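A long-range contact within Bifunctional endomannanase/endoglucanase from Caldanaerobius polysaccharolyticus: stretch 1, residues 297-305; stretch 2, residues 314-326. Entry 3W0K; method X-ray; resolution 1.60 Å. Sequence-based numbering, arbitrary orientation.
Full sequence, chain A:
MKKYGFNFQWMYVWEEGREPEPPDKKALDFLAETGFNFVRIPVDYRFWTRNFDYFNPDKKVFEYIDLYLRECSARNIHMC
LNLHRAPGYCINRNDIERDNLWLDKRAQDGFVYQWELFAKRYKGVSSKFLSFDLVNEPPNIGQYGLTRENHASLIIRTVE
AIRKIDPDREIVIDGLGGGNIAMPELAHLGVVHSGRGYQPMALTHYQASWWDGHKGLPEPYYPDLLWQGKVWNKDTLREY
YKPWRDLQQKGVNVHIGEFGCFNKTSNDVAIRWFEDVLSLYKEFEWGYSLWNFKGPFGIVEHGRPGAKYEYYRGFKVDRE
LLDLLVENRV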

# COMPACT_ATOMS: atom_id res chain seq x y z
N PHE A 297 -4.85 7.09 10.17
CA PHE A 297 -3.71 6.16 10.16
C PHE A 297 -2.38 6.90 10.03
O PHE A 297 -1.36 6.29 9.69
CB PHE A 297 -3.82 5.19 8.98
CG PHE A 297 -4.85 4.11 9.15
CD1 PHE A 297 -6.18 4.34 8.80
CD2 PHE A 297 -4.48 2.85 9.60
CE1 PHE A 297 -7.13 3.32 8.90
CE2 PHE A 297 -5.42 1.82 9.71
CZ PHE A 297 -6.75 2.06 9.36
N GLY A 298 -2.38 8.20 10.31
CA GLY A 298 -1.15 8.98 10.18
C GLY A 298 -0.44 9.40 11.45
O GLY A 298 -0.70 8.88 12.53
N ILE A 299 0.52 10.31 11.29
CA ILE A 299 1.29 10.82 12.43
C ILE A 299 0.86 12.24 12.79
O ILE A 299 1.24 12.75 13.85
CB ILE A 299 2.82 10.81 12.17
CG1 ILE A 299 3.19 11.71 10.99
CG2 ILE A 299 3.31 9.39 11.96
CD1 ILE A 299 4.68 12.01 10.89
N VAL A 300 0.08 12.88 11.93
CA VAL A 300 -0.36 14.24 12.19
C VAL A 300 -1.78 14.27 12.75
O VAL A 300 -2.74 14.02 12.02
CB VAL A 300 -0.31 15.11 10.91
CG1 VAL A 300 -0.67 16.56 11.24
CG2 VAL A 300 1.08 15.05 10.30
N GLU A 301 -1.89 14.55 14.05
CA GLU A 301 -3.18 14.64 14.73
C GLU A 301 -4.14 13.51 14.33
O GLU A 301 -5.27 13.77 13.93
CB GLU A 301 -3.83 16.00 14.46
CG GLU A 301 -3.02 17.19 14.94
CD GLU A 301 -3.69 18.51 14.66
OE1 GLU A 301 -3.46 19.08 13.57
OE2 GLU A 301 -4.45 19.00 15.53
N HIS A 302 -3.68 12.27 14.44
CA HIS A 302 -4.50 11.13 14.06
C HIS A 302 -5.81 11.04 14.85
O HIS A 302 -6.84 10.67 14.28
CB HIS A 302 -3.71 9.82 14.12
CG HIS A 302 -3.03 9.58 15.43
ND1 HIS A 302 -1.68 9.76 15.61
CD2 HIS A 302 -3.52 9.17 16.63
CE1 HIS A 302 -1.36 9.48 16.86
NE2 HIS A 302 -2.46 9.12 17.50
N GLY A 303 -5.76 11.36 16.14
CA GLY A 303 -6.98 11.34 16.94
C GLY A 303 -7.18 10.26 17.99
O GLY A 303 -8.20 10.28 18.68
N ARG A 304 -6.24 9.33 18.14
CA ARG A 304 -6.40 8.28 19.14
C ARG A 304 -6.46 8.83 20.55
O ARG A 304 -5.72 9.75 20.90
CB ARG A 304 -5.26 7.25 19.06
CG ARG A 304 -5.46 6.19 18.00
CD ARG A 304 -4.40 5.11 18.11
NE ARG A 304 -3.10 5.57 17.63
CZ ARG A 304 -2.77 5.62 16.34
NH1 ARG A 304 -3.64 5.22 15.42
NH2 ARG A 304 -1.58 6.08 15.97
N PRO A 305 -7.38 8.30 21.38
CA PRO A 305 -7.49 8.79 22.75
C PRO A 305 -6.19 8.59 23.53
O PRO A 305 -5.57 7.52 23.48
CB PRO A 305 -8.65 7.97 23.32
CG PRO A 305 -8.68 6.75 22.46
CD PRO A 305 -8.40 7.29 21.09
N GLY A 314 6.45 22.16 10.55
CA GLY A 314 5.23 22.40 9.80
C GLY A 314 3.96 21.65 10.17
O GLY A 314 2.89 22.00 9.67
N PHE A 315 4.05 20.66 11.05
CA PHE A 315 2.87 19.88 11.42
C PHE A 315 2.81 19.53 12.91
O PHE A 315 3.83 19.52 13.60
CB PHE A 315 2.84 18.57 10.61
CG PHE A 315 2.75 18.78 9.12
CD1 PHE A 315 3.90 18.90 8.34
CD2 PHE A 315 1.51 18.90 8.50
CE1 PHE A 315 3.81 19.13 6.96
CE2 PHE A 315 1.41 19.13 7.13
CZ PHE A 315 2.56 19.24 6.36
N LYS A 316 1.59 19.26 13.39
CA LYS A 316 1.37 18.88 14.78
C LYS A 316 1.46 17.35 14.77
O LYS A 316 0.48 16.66 14.47
CB LYS A 316 -0.00 19.34 15.24
N VAL A 317 2.63 16.84 15.10
CA VAL A 317 2.88 15.40 15.06
C VAL A 317 2.91 14.65 16.38
O VAL A 317 3.11 15.22 17.45
CB VAL A 317 4.23 15.11 14.34
CG1 VAL A 317 4.27 15.79 12.98
CG2 VAL A 317 5.41 15.55 15.20
N ASP A 318 2.66 13.34 16.27
CA ASP A 318 2.73 12.43 17.40
C ASP A 318 4.23 12.13 17.39
O ASP A 318 4.70 11.30 16.61
CB ASP A 318 1.91 11.17 17.09
CG ASP A 318 2.03 10.09 18.16
OD1 ASP A 318 3.02 10.06 18.93
OD2 ASP A 318 1.13 9.23 18.22
N ARG A 319 4.98 12.84 18.22
CA ARG A 319 6.43 12.68 18.27
C ARG A 319 6.89 11.27 18.64
O ARG A 319 7.89 10.79 18.10
CB ARG A 319 7.06 13.70 19.22
CG ARG A 319 8.58 13.79 19.11
CD ARG A 319 9.01 14.18 17.69
NE ARG A 319 10.46 14.15 17.51
CZ ARG A 319 11.24 15.23 17.56
NH1 ARG A 319 10.71 16.43 17.78
NH2 ARG A 319 12.54 15.11 17.37
N GLU A 320 6.17 10.61 19.54
CA GLU A 320 6.52 9.26 19.94
C GLU A 320 6.46 8.31 18.75
O GLU A 320 7.38 7.51 18.53
CB GLU A 320 5.61 8.77 21.07
CG GLU A 320 5.96 7.38 21.57
CD GLU A 320 5.09 6.92 22.73
OE1 GLU A 320 3.91 7.33 22.82
OE2 GLU A 320 5.59 6.13 23.56
N LEU A 321 5.39 8.41 17.97
CA LEU A 321 5.23 7.56 16.79
C LEU A 321 6.27 7.90 15.73
O LEU A 321 6.87 7.01 15.14
CB LEU A 321 3.81 7.69 16.23
CG LEU A 321 3.47 6.80 15.02
CD1 LEU A 321 3.85 5.35 15.29
CD2 LEU A 321 2.00 6.94 14.70
N LEU A 322 6.47 9.20 15.48
CA LEU A 322 7.46 9.63 14.50
C LEU A 322 8.84 9.07 14.88
O LEU A 322 9.56 8.55 14.03
CB LEU A 322 7.52 11.16 14.42
CG LEU A 322 8.63 11.75 13.54
CD1 LEU A 322 8.49 11.28 12.10
CD2 LEU A 322 8.60 13.26 13.62
N ASP A 323 9.18 9.15 16.17
CA ASP A 323 10.46 8.63 16.65
C ASP A 323 10.58 7.13 16.41
O ASP A 323 11.65 6.65 16.04
CB ASP A 323 10.66 8.96 18.13
CG ASP A 323 11.01 10.42 18.37
OD1 ASP A 323 11.24 11.17 17.39
OD2 ASP A 323 11.07 10.83 19.55
N LEU A 324 9.49 6.40 16.60
CA LEU A 324 9.48 4.96 16.37
C LEU A 324 9.70 4.66 14.89
O LEU A 324 10.42 3.73 14.53
CB LEU A 324 8.16 4.34 16.83
CG LEU A 324 7.99 4.14 18.33
CD1 LEU A 324 6.59 3.64 18.63
CD2 LEU A 324 9.04 3.15 18.83
N LEU A 325 9.10 5.47 14.02
CA LEU A 325 9.25 5.28 12.58
C LEU A 325 10.69 5.51 12.15
O LEU A 325 11.22 4.80 11.30
CB LEU A 325 8.32 6.23 11.81
CG LEU A 325 6.82 5.97 11.97
CD1 LEU A 325 6.04 7.07 11.26
CD2 LEU A 325 6.45 4.61 11.40
N VAL A 326 11.34 6.50 12.76
CA VAL A 326 12.73 6.82 12.44
C VAL A 326 13.72 5.82 13.04
O VAL A 326 14.64 5.37 12.36
CB VAL A 326 13.09 8.25 12.93
CG1 VAL A 326 14.57 8.53 12.74
CG2 VAL A 326 12.26 9.28 12.17
O HOH W 1 -0.86 19.88 11.85
O HOH W 2 0.24 6.62 18.07

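The firmest link is backbone to backbone: Asp-318 N donates to Ile-299 O at 2.9 Å with a good angle. A weak return bond, Glu-301 N to Lys-316 O at 3.2 Å, completes a single beta bridge that pairs Val-300 with Val-317. Between these bonds the two backbones lie close enough for CA-H...O contacts, Val-317 CA to Ile-299 O at 3.3 Å and Val-300 CA to Lys-316 O at 3.4 Å.

Asp-318 does double duty. Its backbone N supplies the firmer of the two bonds, while its side chain, chi1 t, caps the helix, Asp-318 OD1 accepting from Leu-321 N at 3.0 Å. The other carboxylate oxygen, Asp-318 OD2, receives a water that in turn accepts from Arg-304 NH2, each leg 2.8 Å, so a short acidic residue serves both helix and neighbouring loop. A second water joins Lys-316 N, at 3.0 Å, to Glu-301 OE1, at 3.2 Å, on the more exposed side.

Packing centres on Ile-299, whose branched side chain suits a pocket lined by strand and helix. Ile-299 CG2 meets Leu-325 CD1 at 3.7 Å and Leu-321 CD2 at 3.9 Å; Ile-299 CD1 reaches Leu-322 CD1 at 4.1 Å. Val-300, itself in the bridge, sets its CG2 3.9 Å from Phe-315 CB. The contact buries 491 Å², both sides summed.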